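Local coordinates for halohydrin dehalogenase (Rhizobium radiobacter, PDB 4IY1), which catalyses the dehalogenation of vicinal halohydrins to epoxides and also the opening of epoxides by nucleophiles such as cyanide, at residues 80-84 against 184-188. The protein carries 37 engineered substitutions. Sequence-based numbering, arbitrary orientation.
Sequences DIAPV and PYYYP. Engineered in segment 80-84: Ala82 (natural residue Phe), Pro83 (natural residue Ala), Val84 (natural residue Pro). Engineered in segment 184-188: Tyr186 (natural residue Phe).
Over one face of the Tyr185 ring sits the methyl tip of Ile81, its CD1 4.2 Å from the ring centroid and 21° off the normal, a CH-pi contact displaced toward the rim at CD2 and CE2. Pro83 N lies near the plane at the ring's edge, and farther out the engineered Pro83 brings CG to 3.7 Å from Tyr185 OH. CE1 of the neighbouring Tyr186 also meets the Tyr185 edge in plane, while Tyr185 CB covers part of one face of the Tyr186 ring; the peptide joining the two is cis. At the edge of that second ring are Val84 CG1, 3.9 Å from Tyr186 CE1 but in a poorly ordered and so less certain side chain, and the carbonyl oxygen of Ala82; Val84, Ala82 and Tyr186 are all engineered. Tyr186 OH donates to Ala82 O at 2.8 Å, tilted 19° from the carbonyl plane. With CG1 set between backbone N and carbonyl carbon (chi1 59°) and the chain extended beyond it, Ile81 carries CD1 out over Tyr185, and the two side chains cross nearly at right angles. Cutting Tyr185 back to an alanine is likely to leave Ile81 CD1 without its aromatic face and open a gap beside Pro83. His11 meets Tyr185 edge-to-face, as Phe12 does Tyr186, and Arg149 NH2 hydrogen-bonds to Asp80 O. The contact joins loops following parallel strands 75-79 and 170-175 of a Rossmann-type sheet; in the short-chain dehydrogenase/reductase fold, loops at this C-terminal edge border the active-site cleft, and in halohydrin dehalogenases the loop after the second of these strands probably helps form the halide pocket.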
ATOM      1  N   ASP B  80       8.194  18.693   9.806  1.00 29.77           N
ATOM      2  CA  ASP B  80       8.101  19.599   8.690  1.00 27.93           C
ATOM      3  C   ASP B  80       6.710  20.184   8.463  1.00 29.62           C
ATOM      4  O   ASP B  80       5.688  19.494   8.584  1.00 27.20           O
ATOM      5  CB  ASP B  80       8.639  18.933   7.428  1.00 29.70           C
ATOM      6  CG  ASP B  80      10.143  18.701   7.501  1.00 29.56           C
ATOM      7  OD1 ASP B  80      10.905  19.695   7.666  1.00 29.15           O
ATOM      8  OD2 ASP B  80      10.537  17.522   7.574  1.00 28.85           O
ATOM      9  N   ILE B  81       6.674  21.475   8.150  1.00 27.24           N
ATOM     10  CA  ILE B  81       5.414  22.187   8.045  1.00 30.32           C
ATOM     11  C   ILE B  81       5.428  23.058   6.816  1.00 31.10           C
ATOM     12  O   ILE B  81       6.491  23.431   6.328  1.00 34.48           O
ATOM     13  CB  ILE B  81       5.129  23.037   9.301  1.00 27.60           C
ATOM     14  CG1 ILE B  81       6.272  24.049   9.502  1.00 26.45           C
ATOM     15  CG2 ILE B  81       5.055  22.115  10.527  1.00 24.95           C
ATOM     16  CD1 ILE B  81       6.048  25.050  10.612  1.00 30.28           C
ATOM     17  N   ALA B  82       4.258  23.241   6.224  1.00 30.98           N
ATOM     18  CA  ALA B  82       4.094  24.238   5.192  1.00 35.85           C
ATOM     19  C   ALA B  82       2.639  24.553   5.096  1.00 36.54           C
ATOM     20  O   ALA B  82       1.795  23.699   5.402  1.00 40.79           O
ATOM     21  CB  ALA B  82       4.612  23.726   3.858  1.00 34.69           C
ATOM     22  N   PRO B  83       2.320  25.783   4.682  1.00 46.86           N
ATOM     23  CA  PRO B  83       0.908  26.109   4.545  1.00 51.07           C
ATOM     24  C   PRO B  83       0.282  25.260   3.450  1.00 54.20           C
ATOM     25  O   PRO B  83       0.781  25.258   2.325  1.00 59.77           O
ATOM     26  CB  PRO B  83       0.932  27.594   4.141  1.00 44.60           C
ATOM     27  CG  PRO B  83       2.190  28.114   4.747  1.00 42.58           C
ATOM     28  CD  PRO B  83       3.177  26.983   4.610  1.00 40.94           C
ATOM     29  N   VAL B  84      -0.749  24.493   3.801  1.00 49.15           N
ATOM     30  CA  VAL B  84      -1.735  24.029   2.827  1.00 57.00           C
ATOM     31  C   VAL B  84      -2.845  25.061   2.633  1.00 85.50           C
ATOM     32  O   VAL B  84      -3.513  25.463   3.594  1.00 91.31           O
ATOM     33  CB  VAL B  84      -2.390  22.700   3.252  1.00 66.70           C
ATOM     34  CG1 VAL B  84      -2.817  22.733   4.718  1.00 63.82           C
ATOM     35  CG2 VAL B  84      -3.586  22.407   2.365  1.00 62.40           C
ATOM     36  N   PRO B 184      -1.444  26.642  13.929  1.00 34.95           N
ATOM     37  CA  PRO B 184      -2.320  26.386  12.782  1.00 34.24           C
ATOM     38  C   PRO B 184      -1.947  25.115  12.001  1.00 37.55           C
ATOM     39  O   PRO B 184      -2.696  24.703  11.108  1.00 38.50           O
ATOM     40  CB  PRO B 184      -2.105  27.622  11.900  1.00 37.45           C
ATOM     41  CG  PRO B 184      -0.720  28.093  12.252  1.00 36.15           C
ATOM     42  CD  PRO B 184      -0.588  27.824  13.717  1.00 33.08           C
ATOM     43  N   TYR B 185      -0.775  24.545  12.309  1.00 36.42           N
ATOM     44  CA  TYR B 185      -0.295  23.329  11.661  1.00 34.49           C
ATOM     45  C   TYR B 185      -0.552  22.133  12.586  1.00 28.09           C
ATOM     46  O   TYR B 185       0.256  21.874  13.481  1.00 35.82           O
ATOM     47  CB  TYR B 185       1.224  23.448  11.385  1.00 32.59           C
ATOM     48  CG  TYR B 185       1.626  24.686  10.597  1.00 34.74           C
ATOM     49  CD1 TYR B 185       1.457  24.742   9.212  1.00 32.63           C
ATOM     50  CD2 TYR B 185       2.167  25.803  11.238  1.00 36.69           C
ATOM     51  CE1 TYR B 185       1.776  25.883   8.498  1.00 37.35           C
ATOM     52  CE2 TYR B 185       2.528  26.941  10.521  1.00 35.44           C
ATOM     53  CZ  TYR B 185       2.310  26.982   9.160  1.00 42.23           C
ATOM     54  OH  TYR B 185       2.645  28.109   8.442  1.00 40.14           O
ATOM     55  N   TYR B 186      -1.654  21.399  12.401  1.00 30.55           N
ATOM     56  CA  TYR B 186      -2.624  21.593  11.310  1.00 31.25           C
ATOM     57  C   TYR B 186      -4.040  21.508  11.851  1.00 34.87           C
ATOM     58  O   TYR B 186      -5.004  21.590  11.076  1.00 35.88           O
ATOM     59  CB  TYR B 186      -2.460  20.525  10.202  1.00 33.55           C
ATOM     60  CG  TYR B 186      -1.231  20.745   9.345  1.00 36.37           C
ATOM     61  CD1 TYR B 186      -1.273  21.582   8.232  1.00 30.93           C
ATOM     62  CD2 TYR B 186       0.005  20.223   9.728  1.00 35.44           C
ATOM     63  CE1 TYR B 186      -0.142  21.812   7.468  1.00 28.62           C
ATOM     64  CE2 TYR B 186       1.147  20.493   8.997  1.00 31.38           C
ATOM     65  CZ  TYR B 186       1.065  21.266   7.865  1.00 28.40           C
ATOM     66  OH  TYR B 186       2.208  21.505   7.141  1.00 30.59           O
ATOM     67  N   TYR B 187      -4.177  21.283  13.160  1.00 32.77           N
ATOM     68  CA  TYR B 187      -5.520  21.137  13.756  1.00 36.74           C
ATOM     69  C   TYR B 187      -5.633  21.930  15.047  1.00 40.34           C
ATOM     70  O   TYR B 187      -5.654  21.347  16.143  1.00 35.28           O
ATOM     71  CB  TYR B 187      -5.857  19.655  14.006  1.00 35.10           C
ATOM     72  CG  TYR B 187      -6.267  18.916  12.758  1.00 33.43           C
ATOM     73  CD1 TYR B 187      -5.307  18.393  11.885  1.00 33.34           C
ATOM     74  CD2 TYR B 187      -7.598  18.844  12.383  1.00 38.06           C
ATOM     75  CE1 TYR B 187      -5.678  17.767  10.702  1.00 32.48           C
ATOM     76  CE2 TYR B 187      -7.979  18.220  11.199  1.00 34.36           C
ATOM     77  CZ  TYR B 187      -7.018  17.670  10.367  1.00 34.85           C
ATOM     78  OH  TYR B 187      -7.416  17.001   9.216  1.00 31.42           O
ATOM     79  N   PRO B 188      -5.616  23.275  14.928  1.00 40.20           N
ATOM     80  CA  PRO B 188      -5.670  24.146  16.097  1.00 42.19           C
ATOM     81  C   PRO B 188      -6.958  23.914  16.915  1.00 40.27           C
ATOM     82  O   PRO B 188      -8.009  23.556  16.344  1.00 41.37           O
ATOM     83  CB  PRO B 188      -5.621  25.567  15.496  1.00 41.32           C
ATOM     84  CG  PRO B 188      -6.045  25.410  14.088  1.00 39.30           C
ATOM     85  CD  PRO B 188      -5.617  24.029  13.665  1.00 39.22           C
TER